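Local coordinates for uncharacterized protein (Bacteroides ovatus, PDB 4E6F) that is of unknown function but belongs to the DUF4468 family, whose domain has a TBP-like fold, at residues V15-E20 against K154-A159; W80-F83 against S89-R92; I99-T102 against N107-V110. All coordinates share one frame; numbering follows the deposited sequence.

Contact 1. Residues V15-E20 against K154-A159; sequences VGAVPE and KTVDFA. With NO3 (nitrate ion), chain C.
Val156 reaches out from the helix toward Ala17 and Val18, and one of its methyls, CG2, makes every close approach between residues 15-20 and 154-159. The apolar contacts are two. CB of Ala17 stands 4.1 Å from Val156 CG2, and CG2 of Val18 meets the same methyl at 3.9 Å, the two valine side chains passing each other at a slant. With Val156 CG1 anti to the backbone N (chi1 169°), CG2 is the branch set beside that nitrogen, and this puts it against the loop. The third contact is with the backbone: the carbonyl O of Ala17 lies 3.7 Å from Val156 CG2, close enough for van der Waals touch. No hydrogen bond links the two segments. This is a loop laid against a long helix: residues 15-20 run into the short strand 20-21 at the edge of the antiparallel sheet, while 154-159 belong to helix 149-169. Val156 also touches Arg12 and Tyr13, and Val18 rests on Val25 of strand 24-32. Polar contacts lie to either side: Pro19 shares a backbone hydrogen bond with Val26, Tyr13 OH bonds to Asp157 OD1, and Lys154 gives NZ to a nitrate ion, probably from the crystallisation liquor. The bond from Lys154 NZ to nitrate O2 measures 2.8 Å, with a second, weak one to O3 at 3.2 Å.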
# COMPACT_ATOMS: atom_id res chain seq x y z
N VAL A 15 -8.63 -8.28 12.62
CA VAL A 15 -8.46 -9.55 11.90
C VAL A 15 -8.45 -9.33 10.35
O VAL A 15 -9.37 -8.69 9.83
CB VAL A 15 -9.61 -10.52 12.33
CG1 VAL A 15 -9.60 -11.80 11.51
CG2 VAL A 15 -9.54 -10.84 13.82
N GLY A 16 -7.39 -9.79 9.68
CA GLY A 16 -7.26 -9.71 8.23
C GLY A 16 -6.80 -8.39 7.62
O GLY A 16 -6.62 -8.32 6.39
N ALA A 17 -6.62 -7.33 8.43
CA ALA A 17 -6.23 -6.02 7.88
C ALA A 17 -4.81 -6.01 7.31
O ALA A 17 -4.52 -5.16 6.46
CB ALA A 17 -6.36 -4.96 8.95
N VAL A 18 -3.92 -6.88 7.82
CA VAL A 18 -2.51 -6.91 7.37
C VAL A 18 -2.23 -8.34 6.85
O VAL A 18 -1.84 -9.22 7.62
CB VAL A 18 -1.53 -6.49 8.51
CG1 VAL A 18 -0.07 -6.60 8.05
CG2 VAL A 18 -1.84 -5.08 9.00
N PRO A 19 -2.48 -8.60 5.55
CA PRO A 19 -2.31 -9.96 5.06
C PRO A 19 -0.85 -10.36 4.94
O PRO A 19 0.02 -9.53 4.67
CB PRO A 19 -2.97 -9.92 3.66
CG PRO A 19 -3.79 -8.65 3.63
CD PRO A 19 -3.00 -7.71 4.50
N GLU A 20 -0.62 -11.66 5.13
CA GLU A 20 0.71 -12.25 5.00
C GLU A 20 0.66 -13.33 3.93
O GLU A 20 -0.30 -14.11 3.87
CB GLU A 20 1.19 -12.84 6.33
CG GLU A 20 1.45 -11.76 7.36
CD GLU A 20 1.74 -12.32 8.74
OE1 GLU A 20 2.80 -12.96 8.91
OE2 GLU A 20 0.89 -12.15 9.64
N LYS A 154 -1.87 3.68 9.99
CA LYS A 154 -1.45 4.51 8.86
C LYS A 154 -0.99 3.67 7.67
O LYS A 154 -1.19 4.12 6.54
CB LYS A 154 -0.40 5.55 9.30
CG LYS A 154 -0.96 6.57 10.32
CD LYS A 154 -2.14 7.36 9.80
CE LYS A 154 -2.52 8.51 10.71
NZ LYS A 154 -3.55 8.13 11.72
N THR A 155 -0.44 2.46 7.91
CA THR A 155 -0.04 1.63 6.76
C THR A 155 -1.30 1.04 6.08
O THR A 155 -1.39 1.03 4.85
CB THR A 155 0.95 0.52 7.16
OG1 THR A 155 2.05 1.13 7.83
CG2 THR A 155 1.47 -0.25 5.92
N VAL A 156 -2.27 0.57 6.88
CA VAL A 156 -3.53 0.07 6.31
C VAL A 156 -4.23 1.21 5.53
O VAL A 156 -4.71 0.98 4.42
CB VAL A 156 -4.46 -0.56 7.40
CG1 VAL A 156 -5.87 -0.84 6.85
CG2 VAL A 156 -3.84 -1.85 7.96
N ASP A 157 -4.28 2.44 6.10
CA ASP A 157 -4.89 3.58 5.40
C ASP A 157 -4.16 3.86 4.08
O ASP A 157 -4.81 4.17 3.08
CB ASP A 157 -4.88 4.86 6.25
CG ASP A 157 -5.77 4.79 7.49
OD1 ASP A 157 -6.56 3.83 7.60
OD2 ASP A 157 -5.66 5.70 8.34
N PHE A 158 -2.82 3.78 4.11
CA PHE A 158 -2.00 4.00 2.93
C PHE A 158 -2.36 2.99 1.82
O PHE A 158 -2.52 3.37 0.66
CB PHE A 158 -0.52 3.87 3.33
CG PHE A 158 0.42 4.02 2.17
CD1 PHE A 158 0.88 5.28 1.79
CD2 PHE A 158 0.86 2.91 1.46
CE1 PHE A 158 1.74 5.43 0.71
CE2 PHE A 158 1.72 3.06 0.36
CZ PHE A 158 2.14 4.32 -0.01
N ALA A 159 -2.47 1.71 2.18
CA ALA A 159 -2.85 0.67 1.22
C ALA A 159 -4.27 0.92 0.69
O ALA A 159 -4.50 0.86 -0.53
CB ALA A 159 -2.76 -0.71 1.86
N NO3 C . -2.28 7.14 14.72
O1 NO3 C . -2.18 6.97 15.93
O2 NO3 C . -3.09 6.56 14.03
O3 NO3 C . -1.43 7.98 14.14

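Contact 2. Residues W80-F83 against S89-R92; sequences WIVF and SLDR
Arg92 lays its guanidinium flat on the indole of Trp80, the planes only 2° apart, in a stacked cation-pi contact. Its CZ sits 3.5 Å from the centroid of the six-membered ring, while Arg92 NH2 comes to 3.4 Å from Trp80 CZ2 and Arg92 NE lies over Trp80 CE3. The arginine CG lies between backbone N and carbonyl carbon (chi1 67°), and from there the chain runs extended, carrying CG and CD past the CE3 side of the indole before the charged group covers it. A serine here would probably leave that face of Trp80 without its cationic cover. Beside the stack, Val82 and Arg92 form an antiparallel non-hydrogen-bonded pair, and Val82 CG1 touches Leu90 CD1 at 4.0 Å. Phe83 N donates to Asp91 O over 2.8 Å. The Asp91 carboxylate leans obliquely against the Phe83 ring, OD2 being 3.6 Å from Phe83 CD2; OD2 also forms a salt bridge with Lys150, and OD1 one with Arg120 and a hydrogen bond with Tyr119 OH. The contact lies in the hairpin of strands 72-85 and 90-104; Ile81 and Phe83 press on Lys154 of helix 149-169, and Trp151 of that helix meets Phe83 edge-to-face.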
# COMPACT_ATOMS: atom_id res chain seq x y z
N TRP A 80 6.73 9.85 2.75
CA TRP A 80 6.53 10.08 4.17
C TRP A 80 5.12 9.65 4.53
O TRP A 80 4.17 9.97 3.79
CB TRP A 80 6.68 11.57 4.53
CG TRP A 80 8.08 12.09 4.37
CD1 TRP A 80 8.52 12.98 3.43
CD2 TRP A 80 9.21 11.77 5.19
NE1 TRP A 80 9.86 13.24 3.62
CE2 TRP A 80 10.32 12.49 4.67
CE3 TRP A 80 9.42 10.93 6.30
CZ2 TRP A 80 11.60 12.41 5.23
CZ3 TRP A 80 10.69 10.83 6.84
CH2 TRP A 80 11.77 11.57 6.31
N ILE A 81 4.98 8.98 5.69
CA ILE A 81 3.69 8.66 6.29
C ILE A 81 3.63 9.50 7.57
O ILE A 81 4.48 9.33 8.44
CB ILE A 81 3.47 7.16 6.56
CG1 ILE A 81 3.24 6.39 5.23
CG2 ILE A 81 2.26 6.96 7.50
CD1 ILE A 81 3.19 4.89 5.45
N VAL A 82 2.66 10.42 7.67
CA VAL A 82 2.57 11.27 8.86
C VAL A 82 1.65 10.61 9.89
O VAL A 82 0.51 10.27 9.57
CB VAL A 82 2.08 12.70 8.48
CG1 VAL A 82 1.82 13.58 9.72
CG2 VAL A 82 3.10 13.35 7.54
N PHE A 83 2.12 10.51 11.15
CA PHE A 83 1.30 9.95 12.23
C PHE A 83 0.47 11.05 12.90
O PHE A 83 -0.72 10.89 13.16
CB PHE A 83 2.19 9.28 13.29
CG PHE A 83 2.98 8.12 12.74
CD1 PHE A 83 2.35 7.06 12.10
CD2 PHE A 83 4.37 8.09 12.85
CE1 PHE A 83 3.09 5.97 11.62
CE2 PHE A 83 5.11 7.01 12.36
CZ PHE A 83 4.46 5.95 11.77
N SER A 89 5.96 19.76 17.12
CA SER A 89 6.46 18.48 16.64
C SER A 89 5.73 17.93 15.41
O SER A 89 4.58 18.31 15.17
CB SER A 89 6.38 17.46 17.78
OG SER A 89 5.03 17.18 18.13
N LEU A 90 6.37 17.00 14.69
CA LEU A 90 5.87 16.38 13.49
C LEU A 90 6.34 14.95 13.60
O LEU A 90 7.54 14.72 13.64
CB LEU A 90 6.37 17.06 12.19
CG LEU A 90 6.00 16.29 10.90
CD1 LEU A 90 4.52 16.43 10.58
CD2 LEU A 90 6.82 16.79 9.74
N ASP A 91 5.40 14.01 13.79
CA ASP A 91 5.77 12.62 13.94
C ASP A 91 5.46 11.91 12.64
O ASP A 91 4.29 11.82 12.27
CB ASP A 91 4.99 11.99 15.11
CG ASP A 91 5.41 10.56 15.43
OD1 ASP A 91 6.57 10.20 15.11
OD2 ASP A 91 4.59 9.81 16.01
N ARG A 92 6.50 11.45 11.93
CA ARG A 92 6.32 10.79 10.65
C ARG A 92 7.37 9.71 10.44
O ARG A 92 8.41 9.73 11.11
CB ARG A 92 6.42 11.82 9.51
CG ARG A 92 7.81 12.45 9.35
CD ARG A 92 7.84 13.48 8.24
NE ARG A 92 9.20 13.98 8.01
CZ ARG A 92 9.54 14.82 7.03
NH1 ARG A 92 8.62 15.25 6.18
NH2 ARG A 92 10.80 15.21 6.90

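Contact 3. Residues I99-T102 against N107-V110; sequences ITVT and NCLV
Val101 and Val110 sit side by side as a non-hydrogen-bonded pair in the antiparallel hairpin of strands 90-104 and 107-119, part of the curved sheet of the TBP-like fold. Their forked side chains point the same way. Val110 presents CG1 to Ile99 CG2 and CG2 to Val101 CG2, both at 4.1 Å, so each of its methyls abuts a different residue of the facing strand. The other prong of Val101, CG1, fits against the sulfur of Cys108 at 3.5 Å; that SG is turned anti to its own backbone N (chi1 -173°), on the same face of the sheet. Helices close over this row: Met49 of helix 38-54 covers Ile99 and Val101, Met45 reaches Cys108, and Phe163 and Val166 of helix 149-169 rest on Val110. On the reverse face Thr102 and Leu109 form a hydrogen-bonded pair, their CB atoms 4.3 Å apart. Thr102 N donates to Leu109 O and Leu109 N to Thr102 O, each over 2.9 Å and nearly straight. Thr102 O is gripped further: a CA-H contact comes from Cys108, and one water donates both to this oxygen (2.8 Å) and to Asn107 OD1 (2.7 Å).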
# COMPACT_ATOMS: atom_id res chain seq x y z
N ILE A 99 5.25 -1.78 -5.60
CA ILE A 99 3.89 -1.97 -6.13
C ILE A 99 4.03 -3.00 -7.23
O ILE A 99 4.83 -2.78 -8.15
CB ILE A 99 3.26 -0.68 -6.71
CG1 ILE A 99 3.39 0.50 -5.75
CG2 ILE A 99 1.77 -0.95 -7.09
CD1 ILE A 99 2.93 1.87 -6.40
N THR A 100 3.26 -4.09 -7.18
CA THR A 100 3.32 -5.15 -8.19
C THR A 100 1.93 -5.29 -8.78
O THR A 100 0.98 -5.54 -8.03
CB THR A 100 3.81 -6.43 -7.57
OG1 THR A 100 5.14 -6.19 -7.07
CG2 THR A 100 3.82 -7.61 -8.59
N VAL A 101 1.81 -5.15 -10.09
CA VAL A 101 0.52 -5.22 -10.79
C VAL A 101 0.55 -6.35 -11.79
O VAL A 101 1.51 -6.46 -12.56
CB VAL A 101 0.19 -3.87 -11.48
CG1 VAL A 101 -1.09 -3.97 -12.32
CG2 VAL A 101 0.06 -2.76 -10.45
N THR A 102 -0.49 -7.22 -11.76
CA THR A 102 -0.61 -8.36 -12.66
C THR A 102 -1.93 -8.18 -13.43
O THR A 102 -3.00 -8.15 -12.82
CB THR A 102 -0.57 -9.67 -11.87
OG1 THR A 102 0.63 -9.72 -11.08
CG2 THR A 102 -0.61 -10.91 -12.79
N ASN A 107 -9.22 -8.54 -15.78
CA ASN A 107 -8.96 -8.38 -14.35
C ASN A 107 -7.55 -7.87 -14.04
O ASN A 107 -6.65 -7.96 -14.87
CB ASN A 107 -9.27 -9.64 -13.56
CG ASN A 107 -8.46 -10.84 -13.92
OD1 ASN A 107 -7.30 -10.96 -13.51
ND2 ASN A 107 -9.09 -11.78 -14.62
N CYS A 108 -7.39 -7.32 -12.83
CA CYS A 108 -6.12 -6.74 -12.41
C CYS A 108 -5.90 -7.06 -10.95
O CYS A 108 -6.82 -6.89 -10.14
CB CYS A 108 -6.15 -5.22 -12.62
SG CYS A 108 -4.56 -4.42 -12.33
N LEU A 109 -4.68 -7.47 -10.61
CA LEU A 109 -4.30 -7.69 -9.21
C LEU A 109 -3.28 -6.63 -8.86
O LEU A 109 -2.29 -6.49 -9.59
CB LEU A 109 -3.74 -9.10 -8.96
CG LEU A 109 -3.20 -9.37 -7.53
CD1 LEU A 109 -4.31 -9.36 -6.49
CD2 LEU A 109 -2.42 -10.72 -7.49
N VAL A 110 -3.47 -5.89 -7.76
CA VAL A 110 -2.51 -4.90 -7.31
C VAL A 110 -2.00 -5.33 -5.94
O VAL A 110 -2.80 -5.58 -5.03
CB VAL A 110 -3.09 -3.46 -7.27
CG1 VAL A 110 -2.02 -2.44 -6.81
CG2 VAL A 110 -3.65 -3.04 -8.64
O HOH W 1 0.24 -8.35 -8.72
O HOH W 2 -4.72 -10.39 -12.79

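In the fold
Contacts 2 and 3 share strand 90-104, which pairs with strand 72-85 along contact 2 and still at Ile99 and Val101, where strand 107-119 takes its other edge; their centres lie about 29 Å apart, on opposite sides of the chain's centre. Contact 1 brings together parts of the chain more than 130 residues apart, and both hairpins fall between them in sequence. It is the one that touches contact 2: Lys154 CB packs at 3.5 Å from Ile81 CG2, and its CG at 3.8 Å from Phe83 CD1. The nitrate held by Lys154 is also about 4 Å from the Phe83 side chain at its nearest. Contact 3 keeps about 7 Å from contact 1 between nearest atoms, yet helix 149-169, one side of contact 1, packs against both hairpins.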